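Erythrocyte membrane protein 1 (Plasmodium falciparum, PDB 2XU0) probably binds receptors on the host cell surface, this piece being the N-terminal segment and first Duffy-binding-like domain of an adhesion protein involved in rosetting. Local coordinates at residues A[184-189]-A[277-282]; A[272-277]-A[292-297]; A[29-34]-A[303-308]; A[103-108]-A[174-179]; A[16-21]-A[436-441]. The protein carries 10 engineered substitutions. All coordinates share one frame; numbering follows the deposited sequence.

Interaction 1: A[184-189]-A[277-282]; sequences NKAGIC and DYFRKG. Engineered in segment 184-189: Ala186 (natural residue Ser).
Asn184 meets Asp277 with both ends of its amide, ahead of helix 186-204. CG is anti to the backbone N (chi1 178°) and chi2 (-71°) turns the amide: OD1 accepts from Asp277 N at 2.9 Å, in the carbonyl plane on a lone pair, while ND2 donates to Asp277 OD2 at 3.0 Å. The amide and carboxylate planes are nearly coplanar, and OD2 uses its anti lone pair. The same OD1 lies at the edge of the Phe279 ring, 3.6 Å from CE2. Ala186, an engineered residue, sets CB against Phe279 CD2 at 3.7 Å, while CA makes a CA-H...O contact with Asp277 O. Its carbonyl oxygen accepts a hydrogen bond from a water that accepts from Phe279 N, tying the first helical turn to strand 279-281. One turn on, Cys189 lays SG beside Asp277 N at 3.4 Å and CB 4.0 Å from Tyr278 CD1; SG is disulfide-bonded to Cys295. Asp277 OD1 is held by Ser290, and Tyr278 OH by Glu27 of the N-terminal segment. The two hydrogen bonds of the side-chain amide fix its rotation and engage Asp277 backbone and carboxylate together, so a neutral amide satisfies part of a buried, probably charged group.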
# COMPACT_ATOMS: atom_id res chain seq x y z
N ASN A 184 -12.69 16.19 -0.39
CA ASN A 184 -12.96 15.03 -1.24
C ASN A 184 -12.01 13.95 -0.69
O ASN A 184 -10.81 14.19 -0.56
CB ASN A 184 -12.69 15.34 -2.73
CG ASN A 184 -12.89 14.17 -3.64
OD1 ASN A 184 -12.11 13.21 -3.65
ND2 ASN A 184 -13.92 14.24 -4.51
N LYS A 185 -12.54 12.80 -0.31
CA LYS A 185 -11.76 11.73 0.34
C LYS A 185 -10.95 10.88 -0.68
O LYS A 185 -11.18 9.67 -0.82
CB LYS A 185 -12.70 10.88 1.21
CG LYS A 185 -13.27 11.66 2.40
CD LYS A 185 -14.64 11.09 2.75
CE LYS A 185 -15.37 11.93 3.76
NZ LYS A 185 -16.70 11.36 4.11
N ALA A 186 -10.05 11.55 -1.42
CA ALA A 186 -9.20 10.93 -2.46
C ALA A 186 -8.35 9.81 -1.89
O ALA A 186 -8.11 8.83 -2.59
CB ALA A 186 -8.30 11.97 -3.11
N GLY A 187 -7.96 9.95 -0.61
CA GLY A 187 -7.16 8.98 0.14
C GLY A 187 -7.80 7.61 0.21
O GLY A 187 -7.09 6.61 0.16
N ILE A 188 -9.14 7.55 0.30
CA ILE A 188 -9.92 6.31 0.35
C ILE A 188 -9.86 5.62 -1.01
O ILE A 188 -9.69 4.40 -1.07
CB ILE A 188 -11.40 6.61 0.78
CG1 ILE A 188 -11.46 7.17 2.22
CG2 ILE A 188 -12.30 5.38 0.58
CD1 ILE A 188 -12.96 7.34 2.85
N CYS A 189 -10.04 6.40 -2.12
CA CYS A 189 -9.95 5.89 -3.49
C CYS A 189 -8.55 5.24 -3.73
O CYS A 189 -8.48 4.18 -4.32
CB CYS A 189 -10.25 7.01 -4.49
SG CYS A 189 -11.90 7.75 -4.29
N ASP A 277 -12.94 10.89 -5.12
CA ASP A 277 -12.56 10.59 -6.50
C ASP A 277 -11.10 10.20 -6.56
O ASP A 277 -10.32 10.63 -5.71
CB ASP A 277 -12.85 11.80 -7.43
CG ASP A 277 -14.33 11.99 -7.68
OD1 ASP A 277 -14.88 11.28 -8.56
OD2 ASP A 277 -14.96 12.76 -6.92
N TYR A 278 -10.73 9.39 -7.56
CA TYR A 278 -9.32 9.00 -7.71
C TYR A 278 -8.59 10.07 -8.52
O TYR A 278 -9.07 10.47 -9.58
CB TYR A 278 -9.19 7.64 -8.40
CG TYR A 278 -7.79 7.06 -8.34
CD1 TYR A 278 -7.26 6.61 -7.14
CD2 TYR A 278 -7.00 6.96 -9.48
CE1 TYR A 278 -5.96 6.10 -7.07
CE2 TYR A 278 -5.72 6.40 -9.43
CZ TYR A 278 -5.21 5.97 -8.21
OH TYR A 278 -3.93 5.50 -8.09
N PHE A 279 -7.44 10.52 -8.03
CA PHE A 279 -6.67 11.51 -8.75
C PHE A 279 -5.28 10.99 -9.01
O PHE A 279 -4.65 10.42 -8.12
CB PHE A 279 -6.55 12.83 -7.95
CG PHE A 279 -7.83 13.57 -7.65
CD1 PHE A 279 -8.17 14.72 -8.35
CD2 PHE A 279 -8.67 13.16 -6.61
CE1 PHE A 279 -9.33 15.44 -8.03
CE2 PHE A 279 -9.84 13.87 -6.30
CZ PHE A 279 -10.16 15.00 -7.02
N ARG A 280 -4.77 11.26 -10.22
CA ARG A 280 -3.40 10.92 -10.61
C ARG A 280 -2.91 11.91 -11.64
O ARG A 280 -3.73 12.57 -12.29
CB ARG A 280 -3.27 9.45 -11.11
CG ARG A 280 -4.31 9.02 -12.13
CD ARG A 280 -3.87 7.81 -12.91
NE ARG A 280 -2.78 8.18 -13.81
CZ ARG A 280 -2.94 8.50 -15.08
NH1 ARG A 280 -4.14 8.42 -15.65
NH2 ARG A 280 -1.91 8.88 -15.81
N LYS A 281 -1.58 12.09 -11.75
CA LYS A 281 -0.98 13.04 -12.68
C LYS A 281 -0.15 12.35 -13.72
O LYS A 281 0.46 11.33 -13.44
CB LYS A 281 -0.10 14.08 -11.95
CG LYS A 281 -0.91 14.98 -11.04
CD LYS A 281 -0.05 16.03 -10.40
CE LYS A 281 -0.86 16.81 -9.41
NZ LYS A 281 -0.01 17.76 -8.66
N GLY A 282 -0.12 12.93 -14.91
CA GLY A 282 0.74 12.47 -15.99
C GLY A 282 2.13 13.00 -15.78
O GLY A 282 2.36 13.86 -14.92
O HOH W 1 -6.71 9.30 -5.29

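Interaction 2: A[272-277]-A[292-297]; sequences APYYAD and HGKCGH
Lys294 and Cys295 carry their backbone N-H groups into a cluster of carbonyls from 272-277. Cys295 N bonds to Ala276 O at 2.8 Å with an angle of 164°, the donor lying above the carbonyl plane. Lys294 N reaches Tyr274 O at 3.1 Å and, weakly, Pro273 O. The lysine side chain bends at chi3 and chi4 (67° and 54°), and its NZ donates to Ala272 O at 2.7 Å, in the carbonyl plane; NZ also donates to Cys270 O and Asn74 OD1. Gly293 N binds the syn lone pair of Asp277 OD1, an oxygen shared with Ser290, at 2.9 Å, and Gly293 CA sits 3.0 Å from Tyr274 O, a spot where a side chain would collide. Farther out, Tyr274 passes CE1 within 3.5 Å of His292 O, and a water 2.6 Å from Tyr274 OH bonds weakly to the same carbonyl. Cys295 SG touches the CB atoms of both Ala272 and Ala276. The two irregular loops flanking the hairpin 279-281/287-289 are thus joined by N-H bonds to carbonyls and to one carboxylate. The lysine ammonium is taken up by three oxygens, which would favour its charged form.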
# COMPACT_ATOMS: atom_id res chain seq x y z
N ALA A 272 -18.24 3.32 -1.68
CA ALA A 272 -17.30 4.44 -1.67
C ALA A 272 -18.07 5.73 -1.44
O ALA A 272 -19.18 5.86 -1.96
CB ALA A 272 -16.51 4.49 -2.98
N PRO A 273 -17.54 6.67 -0.62
CA PRO A 273 -18.28 7.92 -0.38
C PRO A 273 -18.54 8.66 -1.68
O PRO A 273 -17.71 8.58 -2.60
CB PRO A 273 -17.32 8.74 0.49
CG PRO A 273 -16.39 7.75 1.08
CD PRO A 273 -16.23 6.68 0.06
N TYR A 274 -19.68 9.38 -1.76
CA TYR A 274 -20.01 10.18 -2.94
C TYR A 274 -18.92 11.20 -3.25
O TYR A 274 -18.50 11.30 -4.39
CB TYR A 274 -21.38 10.87 -2.84
CG TYR A 274 -21.72 11.62 -4.12
CD1 TYR A 274 -22.13 10.94 -5.26
CD2 TYR A 274 -21.53 13.00 -4.21
CE1 TYR A 274 -22.41 11.62 -6.45
CE2 TYR A 274 -21.80 13.69 -5.39
CZ TYR A 274 -22.25 13.00 -6.51
OH TYR A 274 -22.52 13.67 -7.67
N TYR A 275 -18.47 11.93 -2.25
CA TYR A 275 -17.46 12.95 -2.41
C TYR A 275 -16.07 12.35 -2.20
O TYR A 275 -15.40 12.58 -1.19
CB TYR A 275 -17.77 14.16 -1.52
CG TYR A 275 -19.11 14.80 -1.85
CD1 TYR A 275 -19.23 15.69 -2.92
CD2 TYR A 275 -20.23 14.57 -1.06
CE1 TYR A 275 -20.45 16.31 -3.21
CE2 TYR A 275 -21.46 15.18 -1.34
CZ TYR A 275 -21.57 16.05 -2.42
OH TYR A 275 -22.77 16.66 -2.72
N ALA A 276 -15.68 11.50 -3.15
CA ALA A 276 -14.39 10.81 -3.19
C ALA A 276 -14.09 10.46 -4.63
O ALA A 276 -14.91 9.83 -5.31
CB ALA A 276 -14.40 9.56 -2.32
N ASP A 277 -12.94 10.89 -5.12
CA ASP A 277 -12.56 10.59 -6.50
C ASP A 277 -11.10 10.20 -6.56
O ASP A 277 -10.32 10.63 -5.71
CB ASP A 277 -12.85 11.80 -7.43
CG ASP A 277 -14.33 11.99 -7.68
OD1 ASP A 277 -14.88 11.28 -8.56
OD2 ASP A 277 -14.96 12.76 -6.92
N HIS A 292 -17.57 11.51 -11.28
CA HIS A 292 -18.89 11.46 -10.66
C HIS A 292 -18.94 10.90 -9.24
O HIS A 292 -20.00 10.50 -8.76
CB HIS A 292 -19.89 10.78 -11.62
CG HIS A 292 -20.03 11.52 -12.92
ND1 HIS A 292 -19.57 10.97 -14.11
CD2 HIS A 292 -20.51 12.76 -13.17
CE1 HIS A 292 -19.81 11.89 -15.05
NE2 HIS A 292 -20.36 12.99 -14.53
N GLY A 293 -17.80 10.94 -8.57
CA GLY A 293 -17.69 10.51 -7.19
C GLY A 293 -17.68 9.00 -7.01
O GLY A 293 -17.64 8.24 -7.98
N LYS A 294 -17.70 8.57 -5.74
CA LYS A 294 -17.65 7.13 -5.43
C LYS A 294 -16.41 6.44 -6.11
O LYS A 294 -16.49 5.27 -6.53
CB LYS A 294 -18.98 6.44 -5.81
CG LYS A 294 -20.22 6.98 -5.08
CD LYS A 294 -21.45 6.12 -5.38
CE LYS A 294 -21.41 4.70 -4.83
NZ LYS A 294 -21.15 4.68 -3.37
N CYS A 295 -15.30 7.20 -6.28
CA CYS A 295 -14.04 6.74 -6.89
C CYS A 295 -14.23 6.20 -8.31
O CYS A 295 -13.50 5.28 -8.71
CB CYS A 295 -13.34 5.71 -6.00
SG CYS A 295 -13.19 6.18 -4.26
N GLY A 296 -15.19 6.76 -9.07
CA GLY A 296 -15.47 6.32 -10.43
C GLY A 296 -16.39 5.12 -10.55
O GLY A 296 -16.47 4.51 -11.62
N HIS A 297 -17.13 4.81 -9.47
CA HIS A 297 -18.10 3.71 -9.40
C HIS A 297 -19.08 3.72 -10.58
O HIS A 297 -19.46 2.65 -11.08
CB HIS A 297 -18.89 3.79 -8.06
CG HIS A 297 -19.99 2.79 -7.91
ND1 HIS A 297 -19.72 1.45 -7.70
CD2 HIS A 297 -21.33 2.96 -8.00
CE1 HIS A 297 -20.91 0.85 -7.65
NE2 HIS A 297 -21.90 1.72 -7.81
O HOH W 2 -22.46 12.45 -9.99

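Interaction 3: A[29-34]-A[303-308]; sequences IGIKIY and PTYLDY
Tyr34, Tyr305 and Tyr308 form an aromatic cluster on one side of helix 22-39. Tyr34 has CG anti to the backbone N (chi1 172°), which sets CG on the side of Tyr305 and Tyr308. Its edge is turned to the face of Tyr308 in an offset edge-to-face pair, centroids 5.3 Å apart and planes at 61°, with Tyr34 CD2 at 3.5 Å from Tyr308 CE2. Tyr34 CB also rests over a face of the Tyr308 ring, offset toward its rim. Against Tyr305 the Tyr34 ring is oblique, CD1 approaching CE1 at 3.6 Å. Ile31 CG1 lies over a face of the Tyr305 ring, 3.8 Å from the centroid, as a CH-pi contact. Gly30 lets the loop come close: its carbonyl carbon is 3.8 Å from Tyr305 CB and its oxygen 3.6 Å from Tyr308 CB. Ile33 CG2 touches Tyr308 CB more loosely. No hydrogen bond crosses the contact. Tyr308 OH bonds to Thr258 of helix 249-268, whose Arg261 also touches Tyr308. Helix 22-39 thus contacts the loop leading into helix 311-338, and touches helices 249-268 and 415-423 through Tyr34 and through Ile29 and Ile33, respectively.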
# COMPACT_ATOMS: atom_id res chain seq x y z
N ILE A 29 3.45 4.04 -15.73
CA ILE A 29 4.00 2.86 -16.40
C ILE A 29 2.91 1.80 -16.51
O ILE A 29 2.81 1.16 -17.55
CB ILE A 29 5.33 2.37 -15.76
CG1 ILE A 29 6.39 3.48 -15.79
CG2 ILE A 29 5.83 1.10 -16.47
CD1 ILE A 29 7.56 3.28 -14.80
N GLY A 30 2.05 1.69 -15.49
CA GLY A 30 0.91 0.78 -15.47
C GLY A 30 -0.04 0.96 -16.65
O GLY A 30 -0.55 -0.02 -17.19
N ILE A 31 -0.29 2.22 -17.04
CA ILE A 31 -1.13 2.59 -18.19
C ILE A 31 -0.53 1.97 -19.45
O ILE A 31 -1.26 1.41 -20.25
CB ILE A 31 -1.18 4.15 -18.41
CG1 ILE A 31 -2.00 4.83 -17.35
CG2 ILE A 31 -1.76 4.49 -19.82
CD1 ILE A 31 -2.05 6.27 -17.51
N LYS A 32 0.80 2.12 -19.63
CA LYS A 32 1.49 1.59 -20.81
C LYS A 32 1.36 0.06 -20.85
O LYS A 32 1.01 -0.47 -21.90
CB LYS A 32 2.95 2.01 -20.85
CG LYS A 32 3.17 3.50 -20.99
CD LYS A 32 4.56 3.77 -21.59
CE LYS A 32 4.82 5.24 -21.82
NZ LYS A 32 5.17 5.96 -20.56
N ILE A 33 1.57 -0.62 -19.70
CA ILE A 33 1.43 -2.08 -19.60
C ILE A 33 -0.00 -2.53 -19.97
O ILE A 33 -0.18 -3.47 -20.75
CB ILE A 33 1.89 -2.61 -18.21
CG1 ILE A 33 3.33 -2.18 -17.86
CG2 ILE A 33 1.68 -4.12 -18.07
CD1 ILE A 33 4.48 -2.48 -18.94
N TYR A 34 -1.01 -1.86 -19.40
CA TYR A 34 -2.41 -2.16 -19.65
C TYR A 34 -2.71 -1.99 -21.15
O TYR A 34 -3.35 -2.86 -21.74
CB TYR A 34 -3.33 -1.28 -18.78
CG TYR A 34 -4.80 -1.39 -19.12
CD1 TYR A 34 -5.43 -0.42 -19.90
CD2 TYR A 34 -5.54 -2.51 -18.74
CE1 TYR A 34 -6.78 -0.54 -20.25
CE2 TYR A 34 -6.88 -2.65 -19.10
CZ TYR A 34 -7.50 -1.66 -19.85
OH TYR A 34 -8.82 -1.78 -20.20
N PRO A 303 -10.31 4.20 -12.79
CA PRO A 303 -9.38 5.33 -12.95
C PRO A 303 -7.94 4.93 -12.60
O PRO A 303 -7.04 5.75 -12.71
CB PRO A 303 -9.93 6.39 -11.98
CG PRO A 303 -10.62 5.59 -10.92
CD PRO A 303 -10.97 4.23 -11.47
N THR A 304 -7.75 3.68 -12.15
CA THR A 304 -6.45 3.18 -11.71
C THR A 304 -5.92 2.10 -12.64
O THR A 304 -6.68 1.34 -13.26
CB THR A 304 -6.48 2.71 -10.20
OG1 THR A 304 -5.17 2.27 -9.83
CG2 THR A 304 -7.43 1.54 -9.95
N TYR A 305 -4.59 2.00 -12.63
CA TYR A 305 -3.81 0.99 -13.35
C TYR A 305 -2.81 0.33 -12.39
O TYR A 305 -1.84 -0.27 -12.84
CB TYR A 305 -3.14 1.61 -14.57
CG TYR A 305 -4.15 2.24 -15.51
CD1 TYR A 305 -4.82 1.47 -16.48
CD2 TYR A 305 -4.49 3.58 -15.40
CE1 TYR A 305 -5.75 2.06 -17.35
CE2 TYR A 305 -5.43 4.17 -16.25
CZ TYR A 305 -6.01 3.42 -17.25
OH TYR A 305 -6.92 4.03 -18.08
N LEU A 306 -3.07 0.39 -11.07
CA LEU A 306 -2.19 -0.23 -10.07
C LEU A 306 -2.18 -1.74 -10.23
O LEU A 306 -1.15 -2.36 -9.98
CB LEU A 306 -2.54 0.18 -8.64
CG LEU A 306 -2.15 1.59 -8.17
CD1 LEU A 306 -2.52 1.78 -6.70
CD2 LEU A 306 -0.66 1.86 -8.33
N ASP A 307 -3.29 -2.32 -10.74
CA ASP A 307 -3.35 -3.76 -10.99
C ASP A 307 -2.38 -4.20 -12.13
O ASP A 307 -2.28 -5.38 -12.44
CB ASP A 307 -4.80 -4.21 -11.23
CG ASP A 307 -5.59 -3.47 -12.31
OD1 ASP A 307 -5.39 -2.23 -12.45
OD2 ASP A 307 -6.48 -4.10 -12.94
N TYR A 308 -1.64 -3.24 -12.72
CA TYR A 308 -0.62 -3.53 -13.74
C TYR A 308 0.76 -3.12 -13.24
O TYR A 308 1.72 -3.04 -14.02
CB TYR A 308 -0.99 -2.94 -15.12
CG TYR A 308 -2.21 -3.64 -15.67
CD1 TYR A 308 -2.09 -4.86 -16.32
CD2 TYR A 308 -3.49 -3.20 -15.34
CE1 TYR A 308 -3.22 -5.59 -16.70
CE2 TYR A 308 -4.62 -3.95 -15.67
CZ TYR A 308 -4.48 -5.13 -16.37
OH TYR A 308 -5.58 -5.84 -16.77

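Interaction 4: A[103-108]-A[174-179]; sequences NRFDEN and NDHPDK
Phe105 and Pro177 meet where two type I beta turns, 103-106 and 176-179, approach each other, the second following the C-terminal end of helix 154-175 in the Duffy-binding-like fold. The Phe105 ring is the centre of the contact. Pro177 lays CD over one face, 4.1 Å from the centroid and 26° off the normal, a CH-pi contact in which the two side chains cross at about a right angle. His176 turns an edge toward the face of Phe105, with planes at 55° and CD2 at 4.1 Å from Phe105 CZ. Its ND1 accepts from Asp178 N while NE2 bonds to Ser191, so the imidazole is held at both nitrogens. Arg104 draws the first loop to helix 154-175 by a salt bridge to Glu168, and Phe105 also touches Glu322 of helix 311-338. Across the polar side Asp175 OD2 stays 3.6 Å from Asn103 N, and one water joins the segments, accepting from Phe105 N at 3.0 Å and donating to Asp175 OD2 at 2.5 Å.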
# COMPACT_ATOMS: atom_id res chain seq x y z
N ASN A 103 -8.82 -2.84 12.09
CA ASN A 103 -7.77 -1.91 12.53
C ASN A 103 -6.49 -2.03 11.68
O ASN A 103 -5.38 -1.85 12.17
CB ASN A 103 -7.52 -1.94 14.06
CG ASN A 103 -8.20 -0.81 14.80
OD1 ASN A 103 -9.16 -1.03 15.55
ND2 ASN A 103 -7.73 0.42 14.58
N ARG A 104 -6.69 -2.27 10.36
CA ARG A 104 -5.63 -2.39 9.36
C ARG A 104 -4.81 -1.12 9.29
O ARG A 104 -3.62 -1.18 8.97
CB ARG A 104 -6.23 -2.69 7.97
CG ARG A 104 -7.03 -3.97 7.90
CD ARG A 104 -7.04 -4.48 6.51
NE ARG A 104 -8.32 -5.06 6.12
CZ ARG A 104 -8.69 -5.25 4.87
NH1 ARG A 104 -7.87 -4.94 3.87
NH2 ARG A 104 -9.88 -5.77 4.60
N PHE A 105 -5.42 0.02 9.63
CA PHE A 105 -4.79 1.33 9.56
C PHE A 105 -4.25 1.87 10.85
O PHE A 105 -3.67 2.95 10.85
CB PHE A 105 -5.70 2.37 8.87
CG PHE A 105 -6.24 1.93 7.53
CD1 PHE A 105 -5.44 1.97 6.39
CD2 PHE A 105 -7.55 1.50 7.40
CE1 PHE A 105 -5.93 1.54 5.15
CE2 PHE A 105 -8.05 1.08 6.16
CZ PHE A 105 -7.24 1.12 5.05
N ASP A 106 -4.34 1.09 11.95
CA ASP A 106 -3.85 1.51 13.27
C ASP A 106 -2.36 1.78 13.22
O ASP A 106 -1.64 1.07 12.53
CB ASP A 106 -4.17 0.43 14.33
CG ASP A 106 -3.75 0.80 15.73
OD1 ASP A 106 -4.53 1.49 16.41
OD2 ASP A 106 -2.62 0.43 16.13
N GLU A 107 -1.91 2.82 13.94
CA GLU A 107 -0.51 3.21 14.05
C GLU A 107 0.45 2.07 14.43
O GLU A 107 1.65 2.14 14.12
CB GLU A 107 -0.35 4.43 14.99
CG GLU A 107 -0.72 4.19 16.45
CD GLU A 107 -0.18 5.23 17.42
OE1 GLU A 107 1.03 5.19 17.74
OE2 GLU A 107 -0.97 6.10 17.85
N ASN A 108 -0.08 1.01 15.08
CA ASN A 108 0.72 -0.14 15.48
C ASN A 108 0.40 -1.43 14.73
O ASN A 108 0.93 -2.47 15.08
CB ASN A 108 0.70 -0.32 17.00
CG ASN A 108 1.43 0.77 17.73
OD1 ASN A 108 0.87 1.43 18.61
ND2 ASN A 108 2.70 0.99 17.38
N ASN A 174 -15.10 2.10 5.57
CA ASN A 174 -15.56 2.32 6.96
C ASN A 174 -14.51 2.38 8.06
O ASN A 174 -14.85 2.69 9.20
CB ASN A 174 -16.77 1.45 7.30
CG ASN A 174 -17.98 1.86 6.49
OD1 ASN A 174 -18.50 2.98 6.63
ND2 ASN A 174 -18.38 1.02 5.54
N ASP A 175 -13.23 2.16 7.71
CA ASP A 175 -12.17 2.22 8.71
C ASP A 175 -11.02 3.10 8.29
O ASP A 175 -10.05 3.27 9.04
CB ASP A 175 -11.73 0.81 9.10
CG ASP A 175 -11.04 0.74 10.45
OD1 ASP A 175 -11.62 1.25 11.44
OD2 ASP A 175 -9.89 0.25 10.51
N HIS A 176 -11.14 3.73 7.10
CA HIS A 176 -10.08 4.58 6.55
C HIS A 176 -9.78 5.79 7.43
O HIS A 176 -10.72 6.41 7.89
CB HIS A 176 -10.40 5.03 5.11
CG HIS A 176 -9.18 5.50 4.39
ND1 HIS A 176 -8.72 6.79 4.53
CD2 HIS A 176 -8.34 4.83 3.58
CE1 HIS A 176 -7.62 6.87 3.81
NE2 HIS A 176 -7.35 5.71 3.21
N PRO A 177 -8.51 6.18 7.63
CA PRO A 177 -8.23 7.37 8.45
C PRO A 177 -8.88 8.69 7.97
O PRO A 177 -8.99 9.63 8.75
CB PRO A 177 -6.70 7.48 8.38
CG PRO A 177 -6.24 6.09 8.09
CD PRO A 177 -7.26 5.53 7.19
N ASP A 178 -9.27 8.77 6.69
CA ASP A 178 -9.90 9.97 6.12
C ASP A 178 -11.42 9.87 6.05
O ASP A 178 -12.04 10.71 5.40
CB ASP A 178 -9.32 10.24 4.72
CG ASP A 178 -7.82 10.48 4.67
OD1 ASP A 178 -7.23 10.82 5.73
OD2 ASP A 178 -7.23 10.37 3.57
N LYS A 179 -12.03 8.85 6.71
CA LYS A 179 -13.49 8.61 6.74
C LYS A 179 -14.30 9.85 7.16
O LYS A 179 -15.39 10.07 6.63
CB LYS A 179 -13.87 7.37 7.59
CG LYS A 179 -13.59 7.50 9.10
CD LYS A 179 -13.46 6.15 9.81
CE LYS A 179 -12.31 6.15 10.80
NZ LYS A 179 -12.04 4.79 11.36
O HOH W 3 -7.70 0.95 11.37

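Interaction 5: A[16-21]-A[436-441]; sequences SESHKS and LNNGKH
An ST turn within a type I beta turn, leading to the N-cap of helix 22-39, meets the bend between helices 429-437 and 440-443. Asn438 lies against this turn: its ND2 donates to Lys20 O at 3.1 Å, from well above the carbonyl plane, and its CB is 4.0 Å from Ser18 CB. The Asn438 carbonyl oxygen comes within 3.4 Å of Ser21 CB and also accepts from a water that takes the N-H of Ser18. Glu17, extended with CG anti to the backbone N (chi1 176°), crosses Lys440 at about a right angle. Its OE1 lies 3.5 Å from Lys440 CE and 4.4 Å from NZ, beyond a salt bridge, and pairs instead with Arg23. A second water accepts from Lys440 N and donates weakly to Glu17 OE2. Ser21 OG donates to Glu17 OE2 at 2.7 Å, on its anti lone pair. Ser21 OG in turn accepts from Asn24 N, the serine N-cap typical of a helix start, here placed against the C-terminal Duffy-binding-like subdomain.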
# COMPACT_ATOMS: atom_id res chain seq x y z
N SER A 16 -1.75 19.01 -4.64
CA SER A 16 -0.34 19.33 -4.52
C SER A 16 0.60 18.13 -4.58
O SER A 16 1.81 18.32 -4.71
CB SER A 16 -0.08 20.22 -3.30
OG SER A 16 -0.23 19.50 -2.09
N GLU A 17 0.07 16.88 -4.55
CA GLU A 17 0.89 15.67 -4.64
C GLU A 17 1.77 15.76 -5.90
O GLU A 17 1.26 16.01 -7.00
CB GLU A 17 0.01 14.41 -4.70
CG GLU A 17 0.82 13.12 -4.90
CD GLU A 17 0.07 11.80 -4.95
OE1 GLU A 17 -1.10 11.75 -4.53
OE2 GLU A 17 0.68 10.80 -5.41
N SER A 18 3.09 15.54 -5.73
CA SER A 18 4.08 15.57 -6.83
C SER A 18 3.74 14.67 -8.01
O SER A 18 3.41 13.48 -7.83
CB SER A 18 5.46 15.20 -6.31
OG SER A 18 6.43 15.27 -7.35
N HIS A 19 3.92 15.19 -9.24
CA HIS A 19 3.71 14.39 -10.45
C HIS A 19 4.83 13.32 -10.50
O HIS A 19 4.74 12.38 -11.29
CB HIS A 19 3.74 15.31 -11.70
CG HIS A 19 5.12 15.78 -12.05
ND1 HIS A 19 5.78 16.76 -11.28
CD2 HIS A 19 5.95 15.37 -13.03
CE1 HIS A 19 6.96 16.92 -11.85
NE2 HIS A 19 7.12 16.09 -12.90
N LYS A 20 5.87 13.47 -9.66
CA LYS A 20 6.97 12.52 -9.53
C LYS A 20 6.89 11.68 -8.25
O LYS A 20 7.90 11.12 -7.81
CB LYS A 20 8.34 13.22 -9.70
CG LYS A 20 8.70 13.54 -11.14
CD LYS A 20 10.01 14.29 -11.20
CE LYS A 20 10.38 14.73 -12.59
NZ LYS A 20 11.44 15.78 -12.57
N SER A 21 5.68 11.53 -7.66
CA SER A 21 5.48 10.63 -6.51
C SER A 21 5.54 9.23 -7.09
O SER A 21 5.27 9.07 -8.30
CB SER A 21 4.09 10.86 -5.88
OG SER A 21 3.05 10.38 -6.71
N LEU A 436 9.83 7.88 -3.55
CA LEU A 436 9.23 7.62 -2.24
C LEU A 436 9.20 8.90 -1.43
O LEU A 436 8.17 9.19 -0.80
CB LEU A 436 9.92 6.46 -1.48
CG LEU A 436 9.91 5.08 -2.16
CD1 LEU A 436 10.63 4.09 -1.30
CD2 LEU A 436 8.47 4.60 -2.49
N ASN A 437 10.28 9.70 -1.48
CA ASN A 437 10.37 11.04 -0.85
C ASN A 437 9.25 11.95 -1.34
O ASN A 437 8.77 12.79 -0.59
CB ASN A 437 11.72 11.73 -1.21
CG ASN A 437 12.92 11.11 -0.54
OD1 ASN A 437 12.78 10.20 0.29
ND2 ASN A 437 14.14 11.53 -0.92
N ASN A 438 8.85 11.76 -2.59
CA ASN A 438 7.86 12.61 -3.26
C ASN A 438 6.43 12.25 -3.02
O ASN A 438 5.57 12.90 -3.59
CB ASN A 438 8.12 12.61 -4.77
CG ASN A 438 9.39 13.28 -5.18
OD1 ASN A 438 9.85 14.20 -4.52
ND2 ASN A 438 9.94 12.83 -6.30
N GLY A 439 6.17 11.20 -2.24
CA GLY A 439 4.80 10.75 -1.98
C GLY A 439 3.94 11.78 -1.28
O GLY A 439 4.46 12.68 -0.63
N LYS A 440 2.61 11.65 -1.40
CA LYS A 440 1.67 12.59 -0.75
C LYS A 440 2.03 12.85 0.74
O LYS A 440 2.28 14.00 1.14
CB LYS A 440 0.23 12.08 -0.90
CG LYS A 440 -0.86 13.09 -0.51
CD LYS A 440 -2.25 12.45 -0.48
CE LYS A 440 -3.02 12.67 -1.76
NZ LYS A 440 -4.44 12.21 -1.65
N HIS A 441 2.11 11.78 1.52
CA HIS A 441 2.40 11.85 2.96
C HIS A 441 3.86 12.17 3.21
O HIS A 441 4.15 13.04 4.03
CB HIS A 441 2.00 10.55 3.67
CG HIS A 441 0.52 10.34 3.72
ND1 HIS A 441 -0.28 11.04 4.60
CD2 HIS A 441 -0.26 9.51 2.99
CE1 HIS A 441 -1.52 10.63 4.37
NE2 HIS A 441 -1.56 9.70 3.43
O HOH W 4 1.65 9.68 -3.14
O HOH W 5 4.05 15.09 -3.03

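Overall arrangement
Interactions 1 and 2 form one unit, with centres 9 Å apart: they share Asp277, their segments alternate along the chain, and the Cys189-Cys295 disulfide joins them. Interaction 4 closes before either opens, yet touches interaction 1 through His176 and Lys185, helices 154-175 and 186-204 being consecutive in the chain. Interaction 3 encloses all three along the chain, and interaction 5 encloses everything. Interaction 5 holds the turn that begins helix 22-39 and interaction 3 its middle, their centres 18 Å apart; Lys281 NZ bonds to Glu17 O between interactions 1 and 5. The N-terminal segment is thus built into the Duffy-binding-like domain, bridging its two family regions. Interactions 3 and 4, whose centres are about 26 Å apart, lie on opposite sides of the chain centre.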